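Local coordinates for protein Pcdhgb2 (Mus musculus, PDB 5SZR) that potentially mediates calcium-dependent cell-cell adhesion as a gamma-protocadherin and may take part in establishing and maintaining specific neuronal connections in the brain, at residues I100-D105 with D136-E141; H148-E153 with N182-A187. All blocks are in the same frame, centred on the assembly; numbering follows the deposited sequence.

How the contacts relate
The two contacts follow one another along the chain. Contact 1 sits at the junction of the first two cadherin domains of this fragment, where the end of strand 91-101 and the linker after it meet the loop that follows strand 128-135. Contact 2 lies within the second of these domains, pairing edge strand 145-149 with strand 180-189. The loop of contact 1 leads into strand 145-149, while strand 180-189 ends at Asp189, a ligand of one junction calcium ion. Their centres are 26 Å apart and their nearest atoms about 7 Å, without touching. One contact thus joins neighbouring domains through metal, and the other ties strands together inside a single domain.

Contact 1. Residues I100-D105 with D136-E141; sequences ILDEND and DRDSGE. With CA (calcium ion), chain K; CA (calcium ion), chain L; CA (calcium ion), chain J.
Asp138 meets Asn104 and Asp105 through shared calcium ions, and metal coordination dominates this contact. The Asp138 carboxylate is split between two ions: OD1 binds the calcium ion of chain K at 2.5 Å, and OD2 binds that of chain L at 2.6 Å. On the linker, Asp105 bridges in the same manner, with OD1 on the chain K ion and OD2 on the chain J ion, which also holds two waters. Its CG sits between the backbone N and the carbonyl carbon (chi1 59°), a rotamer that swings the carboxylate back toward the metals although CB points away from the loop. Asp102 OD1 and the backbone oxygen of Glu103 are further ligands of the chain K ion; Glu16 and Glu73 complete it. Around the chain L ion, Asp136 is bidentate, its OD1 and OD2 each 2.8 Å from the metal, and Cys106, Asn142 and Asp189 supply the remaining protein ligands.

Several oxygens are pressed together as co-ligands. Asn104 OD1 lies 2.9 Å from Asp138 OD2, with the amide and carboxylate planes 82° apart; Asp105 OD1 is 3.2 Å from Asp138 OD1.

Hydrogen bonding is sparse by comparison. Ser139 N donates to Asp102 OD2 over 3.4 Å, a weak bond bent to 144°. Within the loop, an Asx turn is closed by Asp138 N donating to the anti lone pair of Asp136 OD1 at 3.1 Å, so the same Asp136 oxygen that binds the chain L ion is also gripped by the loop backbone.

The linker sequence, a variant of the cadherin DXNDN motif, and the DXD loop thus bring together carboxylates that would probably repel one another without calcium, consistent with an interdomain junction made rigid by the metal.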
# COMPACT_ATOMS: atom_id res chain seq x y z
N ILE A 100 -11.97 -55.62 27.59
CA ILE A 100 -12.14 -54.19 27.78
C ILE A 100 -12.70 -53.60 26.50
O ILE A 100 -12.32 -54.00 25.39
CB ILE A 100 -10.81 -53.52 28.17
CG1 ILE A 100 -10.19 -54.23 29.37
CG2 ILE A 100 -11.02 -52.04 28.49
CD1 ILE A 100 -11.10 -54.30 30.59
N LEU A 101 -13.63 -52.66 26.65
CA LEU A 101 -14.27 -52.00 25.52
C LEU A 101 -13.69 -50.60 25.33
O LEU A 101 -13.47 -49.87 26.30
CB LEU A 101 -15.78 -51.92 25.71
CG LEU A 101 -16.48 -53.28 25.67
CD1 LEU A 101 -17.97 -53.14 25.93
CD2 LEU A 101 -16.22 -53.96 24.34
N ASP A 102 -13.43 -50.24 24.08
CA ASP A 102 -12.84 -48.95 23.76
C ASP A 102 -13.90 -47.85 23.83
O ASP A 102 -14.96 -47.96 23.22
CB ASP A 102 -12.21 -48.98 22.37
CG ASP A 102 -11.86 -47.60 21.86
OD1 ASP A 102 -11.30 -46.80 22.63
OD2 ASP A 102 -12.16 -47.32 20.68
N GLU A 103 -13.60 -46.80 24.59
CA GLU A 103 -14.39 -45.58 24.61
C GLU A 103 -13.61 -44.45 23.95
O GLU A 103 -12.38 -44.48 23.87
CB GLU A 103 -14.76 -45.18 26.04
CG GLU A 103 -15.53 -46.24 26.82
CD GLU A 103 -16.94 -46.45 26.31
OE1 GLU A 103 -17.38 -47.62 26.23
OE2 GLU A 103 -17.61 -45.44 25.98
N ASN A 104 -14.35 -43.45 23.48
CA ASN A 104 -13.76 -42.28 22.83
C ASN A 104 -13.29 -41.33 23.92
O ASN A 104 -14.01 -40.43 24.34
CB ASN A 104 -14.78 -41.63 21.91
CG ASN A 104 -14.17 -40.55 21.04
OD1 ASN A 104 -12.95 -40.40 20.97
ND2 ASN A 104 -15.02 -39.80 20.36
N ASP A 105 -12.05 -41.53 24.38
CA ASP A 105 -11.48 -40.67 25.41
C ASP A 105 -10.12 -40.08 25.01
O ASP A 105 -9.43 -39.52 25.86
CB ASP A 105 -11.36 -41.41 26.75
CG ASP A 105 -10.49 -42.66 26.66
OD1 ASP A 105 -10.22 -43.13 25.53
OD2 ASP A 105 -10.07 -43.17 27.72
N ASP A 136 -4.75 -40.33 16.35
CA ASP A 136 -5.82 -40.52 17.33
C ASP A 136 -5.59 -41.86 18.01
O ASP A 136 -5.61 -42.91 17.35
CB ASP A 136 -7.19 -40.48 16.66
CG ASP A 136 -8.33 -40.33 17.67
OD1 ASP A 136 -8.42 -41.15 18.61
OD2 ASP A 136 -9.12 -39.38 17.52
N ARG A 137 -5.37 -41.83 19.33
CA ARG A 137 -4.96 -43.01 20.06
C ARG A 137 -6.07 -44.04 20.21
O ARG A 137 -5.78 -45.18 20.60
CB ARG A 137 -4.42 -42.61 21.44
CG ARG A 137 -3.24 -41.64 21.38
CD ARG A 137 -2.63 -41.47 22.76
NE ARG A 137 -2.41 -42.77 23.39
CZ ARG A 137 -2.17 -42.96 24.68
NH1 ARG A 137 -1.99 -44.18 25.16
NH2 ARG A 137 -2.11 -41.92 25.51
N ASP A 138 -7.32 -43.68 19.93
CA ASP A 138 -8.44 -44.60 20.02
C ASP A 138 -8.47 -45.54 18.82
O ASP A 138 -7.75 -45.37 17.84
CB ASP A 138 -9.76 -43.83 20.12
CG ASP A 138 -9.90 -43.08 21.43
OD1 ASP A 138 -9.36 -43.56 22.45
OD2 ASP A 138 -10.55 -42.01 21.44
N SER A 139 -9.33 -46.55 18.92
CA SER A 139 -9.52 -47.55 17.88
C SER A 139 -10.83 -47.30 17.13
O SER A 139 -11.72 -46.59 17.61
CB SER A 139 -9.54 -48.97 18.46
OG SER A 139 -8.31 -49.29 19.08
N GLY A 140 -10.93 -47.92 15.96
CA GLY A 140 -12.17 -47.90 15.20
C GLY A 140 -12.64 -46.50 14.86
O GLY A 140 -11.84 -45.62 14.50
N GLU A 141 -13.95 -46.29 14.99
CA GLU A 141 -14.53 -44.99 14.66
C GLU A 141 -14.03 -43.90 15.59
O GLU A 141 -13.87 -42.74 15.17
CB GLU A 141 -16.06 -45.08 14.69
CG GLU A 141 -16.64 -45.95 13.59
CD GLU A 141 -18.15 -45.94 13.58
OE1 GLU A 141 -18.75 -45.20 14.39
OE2 GLU A 141 -18.75 -46.69 12.77
CA CA K . -10.03 -45.14 24.24
CA CA L . -10.84 -40.23 19.61
CA CA J . -8.24 -44.62 27.46
O HOH W 1 -6.30 -42.70 27.27
O HOH W 2 -8.43 -44.04 29.70

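Contact 2. Residues H148-E153 with N182-A187. With NAG (2-acetamido-2-deoxy-beta-D-glucopyranose), chain D.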
# COMPACT_ATOMS: atom_id res chain seq x y z
N HIS A 148 -10.91 -30.34 8.12
CA HIS A 148 -11.42 -29.32 7.21
C HIS A 148 -10.90 -27.97 7.68
O HIS A 148 -10.46 -27.82 8.82
CB HIS A 148 -12.95 -29.33 7.13
CG HIS A 148 -13.62 -28.89 8.40
ND1 HIS A 148 -13.15 -29.22 9.65
CD2 HIS A 148 -14.73 -28.14 8.60
CE1 HIS A 148 -13.95 -28.70 10.57
NE2 HIS A 148 -14.91 -28.04 9.95
N VAL A 149 -10.94 -27.00 6.78
CA VAL A 149 -10.46 -25.65 7.04
C VAL A 149 -11.66 -24.75 7.33
O VAL A 149 -12.70 -24.85 6.67
CB VAL A 149 -9.65 -25.12 5.85
CG1 VAL A 149 -9.27 -23.65 6.04
CG2 VAL A 149 -8.40 -25.96 5.65
N LEU A 150 -11.52 -23.89 8.33
CA LEU A 150 -12.56 -22.90 8.59
C LEU A 150 -12.38 -21.69 7.68
O LEU A 150 -11.26 -21.30 7.34
CB LEU A 150 -12.52 -22.46 10.06
CG LEU A 150 -12.93 -23.52 11.09
CD1 LEU A 150 -12.84 -22.95 12.49
CD2 LEU A 150 -14.32 -24.05 10.80
N GLY A 151 -13.50 -21.10 7.28
CA GLY A 151 -13.48 -19.91 6.46
C GLY A 151 -13.24 -20.21 4.99
O GLY A 151 -12.99 -21.34 4.57
N ASN A 152 -13.32 -19.15 4.19
CA ASN A 152 -13.13 -19.22 2.75
C ASN A 152 -12.20 -18.10 2.30
O ASN A 152 -12.57 -17.19 1.56
CB ASN A 152 -14.48 -19.14 2.02
CG ASN A 152 -14.35 -19.42 0.54
OD1 ASN A 152 -13.47 -20.16 0.10
ND2 ASN A 152 -15.24 -18.83 -0.26
N GLU A 153 -10.95 -18.16 2.77
CA GLU A 153 -9.94 -17.17 2.43
C GLU A 153 -9.01 -17.65 1.33
O GLU A 153 -7.98 -17.01 1.08
CB GLU A 153 -9.14 -16.80 3.68
CG GLU A 153 -9.98 -16.11 4.75
CD GLU A 153 -9.13 -15.44 5.82
OE1 GLU A 153 -8.15 -16.06 6.28
OE2 GLU A 153 -9.46 -14.29 6.20
N ASN A 182 -4.43 -16.04 9.24
CA ASN A 182 -4.57 -17.01 10.32
C ASN A 182 -5.52 -18.10 9.85
O ASN A 182 -6.73 -17.87 9.73
CB ASN A 182 -5.06 -16.35 11.61
CG ASN A 182 -3.93 -15.76 12.44
OD1 ASN A 182 -2.79 -16.21 12.34
ND2 ASN A 182 -4.25 -14.77 13.26
N VAL A 183 -4.98 -19.29 9.59
CA VAL A 183 -5.74 -20.40 9.03
C VAL A 183 -5.93 -21.45 10.13
O VAL A 183 -4.95 -22.01 10.63
CB VAL A 183 -5.04 -21.01 7.81
CG1 VAL A 183 -5.91 -22.07 7.16
CG2 VAL A 183 -4.71 -19.91 6.80
N THR A 184 -7.19 -21.70 10.49
CA THR A 184 -7.54 -22.65 11.53
C THR A 184 -7.97 -23.97 10.90
O THR A 184 -8.95 -24.02 10.16
CB THR A 184 -8.66 -22.10 12.42
OG1 THR A 184 -8.17 -21.01 13.20
CG2 THR A 184 -9.19 -23.19 13.34
N ILE A 185 -7.23 -25.03 11.20
CA ILE A 185 -7.54 -26.38 10.72
C ILE A 185 -8.14 -27.17 11.88
O ILE A 185 -7.52 -27.27 12.95
CB ILE A 185 -6.30 -27.07 10.15
CG1 ILE A 185 -5.85 -26.37 8.87
CG2 ILE A 185 -6.58 -28.55 9.91
CD1 ILE A 185 -4.64 -27.00 8.22
N VAL A 186 -9.33 -27.72 11.68
CA VAL A 186 -10.06 -28.44 12.72
C VAL A 186 -10.10 -29.92 12.36
O VAL A 186 -10.38 -30.27 11.20
CB VAL A 186 -11.49 -27.88 12.89
CG1 VAL A 186 -12.24 -28.65 13.97
CG2 VAL A 186 -11.44 -26.40 13.22
N ALA A 187 -9.83 -30.77 13.34
CA ALA A 187 -9.86 -32.22 13.17
C ALA A 187 -10.78 -32.82 14.21
O ALA A 187 -10.70 -32.47 15.40
CB ALA A 187 -8.46 -32.81 13.29
C1 NAG D . -3.24 -14.14 14.09
C2 NAG D . -3.26 -12.62 13.95
C3 NAG D . -2.14 -12.01 14.78
C4 NAG D . -2.27 -12.44 16.24
C5 NAG D . -2.29 -13.97 16.32
C6 NAG D . -2.52 -14.48 17.73
C7 NAG D . -4.13 -11.57 11.91
C8 NAG D . -3.85 -11.23 10.48
N2 NAG D . -3.15 -12.21 12.56
O3 NAG D . -2.18 -10.59 14.67
O4 NAG D . -1.18 -11.91 16.99
O5 NAG D . -3.34 -14.50 15.50
O6 NAG D . -3.83 -14.16 18.19
O7 NAG D . -5.20 -11.29 12.45
O HOH W 3 -9.37 -20.57 9.00
O HOH W 4 -6.86 -15.06 8.46
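His148 and Val186 form an antiparallel hydrogen-bonded pair at the well-packed end of this contact. Val186 O takes two donors from the histidine: the backbone N at 3.1 Å, and ND1 at 3.3 Å in a weak bond. With CG between the backbone N and the carbonyl carbon (chi1 68°), the imidazole leans across toward the partner strand and presents its edge to that oxygen, which lies near the ring plane. The ring runs alongside Val186, and CE1 comes 3.5 Å from Val186 CB. Val186 N returns a bond to His148 O, and Leu150 N reaches Thr184 O almost linearly (179°).

Both faces of the pairing carry apolar contacts. On one, Val149 sends CG1 to Val183 CG1 at 3.9 Å and CG2 to Ile185 CG1; Leu157 and Phe155 of strand 155-159 cover Val149 and Val183 respectively, placing this face against the domain interior. On the other, Leu150 CD1 straddles two residues of the partner strand, 3.8 Å from both Thr184 CG2 and Val186 CG2.

At Leu150 the chains begin to part. Its N bonds Thr184 directly, but the return link runs through a water that donates to Leu150 O and accepts from Thr184 N at 2.9 Å. Beyond it, a second water donates to Glu153 OE1 and accepts from Asn182 N, 2.7 Å away. Asn182 itself carries an N-linked glycan: its ND2 is covalently bonded to NAG C1, and OD1 is hydrogen-bonded to Thr202 of strand 196-206.

The arrangement is an edge strand fraying from its neighbour in the mixed sheet of a cadherin domain, a Greek-key beta sandwich whose second sheet contributes the strand that packs beneath Val149.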